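Local coordinates for CCR4-not transcription complex subunit 1 (Chaetomium thermophilum var. thermophilum DSM 1495, PDB 6H3Z), which forms, as a MIF4G-like domain of NOT1, part of the scaffold of the CCR4-NOT complex, which probably acts as a major cytoplasmic mRNA deadenylase, at residues Leu103-Arg114 / Ser141-Leu151. Numbering follows the deposited sequence.
Sequences LESLVHVLETIR and SLIAALLGTDL
L103 and V107, one turn apart on helix 100-116, close on A145 of the short helix 140-146, a worked example of a small residue fitting between two larger ones in a helical-repeat fold. The segment axes approach to 9.3 Å and cross at -37°. The methyl of A145 has its CB 3.8 Å from L103 CB and equally near V107 CG2. L103 divides its branches: CD1 rests on the O and CB of S141, while CD2 touches L142 CD1, the two side chains crossing at about a right angle. V107 has CG1 opposite the backbone N (chi1 178°), which places it against A145 O and beside T149 CG2, while CG2 faces L146 CD2.

Beyond this apolar end the second helix stops. A type II turn from L146 to T149 carries the chain on, pinned where T149 OG1 donates to L146 O in the carbonyl plane (2.7 Å), joined there by T149 N. T149 CG2 packs against E111 CD, and L151 CD1 meets L110 CD2 tip to tip at 3.6 Å.

In contrast to the buried leucines and V107, the polar end opens toward solvent at E111 and D150, although R114 itself is buried. The R114 guanidinium and D150 carboxylate planes are almost parallel but stepped: NH1 meets D150 OD1 on its syn side at 2.9 Å, tilted out of the carboxylate plane, and NH2 adds two weak bonds. NH1 also donates to the syn lone pair of E111 OE2 at 2.8 Å, while L151 CD2 lies over one guanidinium face. A leucine in place of R114 would probably leave the carboxylates of E111 and D150 without their shared counter-charge and free D150 to turn.

R114 also bonds to S122 O, and L151 touches V125 and F129, so helix 118-129 flanks the salt-bridge end, while helices 59-75 and 80-93 pack on other faces of helix 100-116.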
# COMPACT_ATOMS: atom_id res chain seq x y z
N LEU A 103 -6.08 -4.48 3.81
CA LEU A 103 -4.89 -4.04 3.07
C LEU A 103 -4.23 -5.23 2.35
O LEU A 103 -3.97 -5.15 1.14
CB LEU A 103 -3.88 -3.34 3.99
CG LEU A 103 -4.31 -2.02 4.58
CD1 LEU A 103 -3.61 -1.79 5.90
CD2 LEU A 103 -4.08 -0.89 3.62
N GLU A 104 -4.03 -6.35 3.07
CA GLU A 104 -3.45 -7.56 2.52
C GLU A 104 -4.30 -8.16 1.39
O GLU A 104 -3.74 -8.56 0.37
CB GLU A 104 -3.19 -8.58 3.62
CG GLU A 104 -2.06 -8.13 4.52
CD GLU A 104 -1.78 -8.99 5.74
OE1 GLU A 104 -2.15 -10.18 5.74
OE2 GLU A 104 -1.11 -8.47 6.67
N SER A 105 -5.65 -8.18 1.56
CA SER A 105 -6.61 -8.69 0.58
C SER A 105 -6.60 -7.85 -0.69
O SER A 105 -6.52 -8.40 -1.78
CB SER A 105 -8.02 -8.72 1.17
OG SER A 105 -8.06 -9.61 2.28
N LEU A 106 -6.61 -6.51 -0.53
CA LEU A 106 -6.55 -5.55 -1.63
C LEU A 106 -5.24 -5.66 -2.41
O LEU A 106 -5.28 -5.75 -3.64
CB LEU A 106 -6.76 -4.12 -1.12
CG LEU A 106 -8.19 -3.72 -0.74
CD1 LEU A 106 -8.19 -2.40 -0.01
CD2 LEU A 106 -9.10 -3.64 -1.96
N VAL A 107 -4.08 -5.72 -1.71
CA VAL A 107 -2.76 -5.86 -2.34
C VAL A 107 -2.69 -7.22 -3.08
O VAL A 107 -2.08 -7.30 -4.15
CB VAL A 107 -1.57 -5.63 -1.38
CG1 VAL A 107 -0.23 -5.83 -2.08
CG2 VAL A 107 -1.62 -4.24 -0.75
N HIS A 108 -3.37 -8.25 -2.53
CA HIS A 108 -3.41 -9.58 -3.13
C HIS A 108 -4.17 -9.58 -4.43
O HIS A 108 -3.71 -10.17 -5.41
CB HIS A 108 -4.01 -10.61 -2.17
CG HIS A 108 -4.44 -11.87 -2.86
ND1 HIS A 108 -3.54 -12.84 -3.24
CD2 HIS A 108 -5.67 -12.22 -3.28
CE1 HIS A 108 -4.26 -13.77 -3.85
NE2 HIS A 108 -5.55 -13.46 -3.87
N VAL A 109 -5.36 -8.96 -4.42
CA VAL A 109 -6.22 -8.90 -5.60
C VAL A 109 -5.52 -8.09 -6.69
O VAL A 109 -5.50 -8.53 -7.84
CB VAL A 109 -7.64 -8.38 -5.25
CG1 VAL A 109 -8.47 -8.17 -6.51
CG2 VAL A 109 -8.37 -9.34 -4.31
N LEU A 110 -4.89 -6.96 -6.31
CA LEU A 110 -4.17 -6.06 -7.22
C LEU A 110 -3.06 -6.79 -7.93
O LEU A 110 -3.02 -6.79 -9.15
CB LEU A 110 -3.62 -4.84 -6.45
CG LEU A 110 -2.96 -3.75 -7.29
CD1 LEU A 110 -3.93 -2.64 -7.62
CD2 LEU A 110 -1.83 -3.15 -6.54
N GLU A 111 -2.20 -7.48 -7.18
CA GLU A 111 -1.08 -8.23 -7.73
C GLU A 111 -1.49 -9.37 -8.70
O GLU A 111 -0.76 -9.65 -9.65
CB GLU A 111 -0.16 -8.76 -6.62
CG GLU A 111 0.68 -7.69 -5.94
CD GLU A 111 1.53 -6.84 -6.86
OE1 GLU A 111 2.58 -7.32 -7.36
OE2 GLU A 111 1.14 -5.67 -7.09
N THR A 112 -2.66 -9.98 -8.48
CA THR A 112 -3.24 -11.04 -9.30
C THR A 112 -3.72 -10.47 -10.64
O THR A 112 -3.39 -11.02 -11.69
CB THR A 112 -4.38 -11.72 -8.52
OG1 THR A 112 -3.88 -12.18 -7.27
CG2 THR A 112 -5.02 -12.89 -9.28
N ILE A 113 -4.50 -9.38 -10.58
CA ILE A 113 -5.05 -8.70 -11.76
C ILE A 113 -3.91 -8.11 -12.62
O ILE A 113 -3.99 -8.16 -13.84
CB ILE A 113 -6.19 -7.70 -11.38
CG1 ILE A 113 -7.36 -8.46 -10.72
CG2 ILE A 113 -6.70 -6.92 -12.59
CD1 ILE A 113 -8.41 -7.62 -10.06
N ARG A 114 -2.80 -7.64 -11.98
CA ARG A 114 -1.64 -7.13 -12.71
C ARG A 114 -1.00 -8.26 -13.53
O ARG A 114 -0.55 -8.04 -14.65
CB ARG A 114 -0.61 -6.59 -11.73
CG ARG A 114 -0.96 -5.27 -11.11
CD ARG A 114 0.13 -4.89 -10.14
NE ARG A 114 1.26 -4.28 -10.83
CZ ARG A 114 2.40 -3.94 -10.25
NH1 ARG A 114 2.59 -4.18 -8.97
NH2 ARG A 114 3.36 -3.36 -10.96
N SER A 141 1.00 0.62 8.14
CA SER A 141 0.22 -0.56 7.76
C SER A 141 0.08 -0.70 6.22
O SER A 141 0.09 -1.84 5.73
CB SER A 141 -1.13 -0.59 8.48
OG SER A 141 -1.68 0.70 8.65
N LEU A 142 0.01 0.44 5.49
CA LEU A 142 -0.07 0.49 4.02
C LEU A 142 1.29 0.09 3.43
O LEU A 142 1.32 -0.74 2.52
CB LEU A 142 -0.52 1.87 3.49
CG LEU A 142 -0.64 2.04 1.96
CD1 LEU A 142 -1.63 1.04 1.35
CD2 LEU A 142 -1.01 3.46 1.57
N ILE A 143 2.40 0.69 3.95
CA ILE A 143 3.76 0.38 3.52
C ILE A 143 3.95 -1.12 3.69
O ILE A 143 4.22 -1.82 2.72
CB ILE A 143 4.84 1.18 4.31
CG1 ILE A 143 4.67 2.72 4.20
CG2 ILE A 143 6.26 0.72 3.94
CD1 ILE A 143 4.98 3.33 2.97
N ALA A 144 3.74 -1.63 4.92
CA ALA A 144 3.88 -3.04 5.27
C ALA A 144 3.21 -3.95 4.23
O ALA A 144 3.89 -4.82 3.68
CB ALA A 144 3.31 -3.30 6.65
N ALA A 145 1.94 -3.66 3.86
CA ALA A 145 1.12 -4.38 2.88
C ALA A 145 1.75 -4.38 1.49
O ALA A 145 1.70 -5.40 0.79
CB ALA A 145 -0.28 -3.77 2.82
N LEU A 146 2.35 -3.24 1.11
CA LEU A 146 2.94 -3.02 -0.19
C LEU A 146 4.38 -3.51 -0.30
O LEU A 146 4.87 -3.63 -1.42
CB LEU A 146 2.81 -1.55 -0.61
CG LEU A 146 1.41 -1.12 -1.00
CD1 LEU A 146 1.29 0.37 -1.01
CD2 LEU A 146 0.99 -1.74 -2.32
N LEU A 147 5.05 -3.82 0.84
CA LEU A 147 6.42 -4.37 0.78
C LEU A 147 6.26 -5.71 0.05
O LEU A 147 5.24 -6.40 0.24
CB LEU A 147 7.04 -4.59 2.18
CG LEU A 147 7.25 -3.36 3.07
CD1 LEU A 147 7.54 -3.78 4.48
CD2 LEU A 147 8.40 -2.48 2.57
N GLY A 148 7.17 -6.02 -0.85
CA GLY A 148 6.98 -7.24 -1.64
C GLY A 148 6.33 -6.99 -2.99
O GLY A 148 6.09 -7.95 -3.74
N THR A 149 6.03 -5.71 -3.31
CA THR A 149 5.54 -5.24 -4.62
C THR A 149 6.58 -4.19 -5.11
O THR A 149 7.48 -3.82 -4.36
CB THR A 149 4.13 -4.64 -4.56
OG1 THR A 149 4.17 -3.34 -3.96
CG2 THR A 149 3.11 -5.53 -3.89
N ASP A 150 6.43 -3.71 -6.35
CA ASP A 150 7.31 -2.71 -6.97
C ASP A 150 6.71 -1.32 -6.92
O ASP A 150 7.22 -0.39 -7.56
CB ASP A 150 7.61 -3.11 -8.43
CG ASP A 150 6.41 -3.37 -9.33
OD1 ASP A 150 5.45 -4.05 -8.87
OD2 ASP A 150 6.48 -3.03 -10.53
N LEU A 151 5.63 -1.18 -6.15
CA LEU A 151 4.81 0.03 -6.05
C LEU A 151 5.26 1.06 -5.03
O LEU A 151 4.71 2.13 -5.03
CB LEU A 151 3.35 -0.38 -5.79
CG LEU A 151 2.78 -1.46 -6.72
CD1 LEU A 151 1.57 -2.08 -6.14
CD2 LEU A 151 2.47 -0.92 -8.09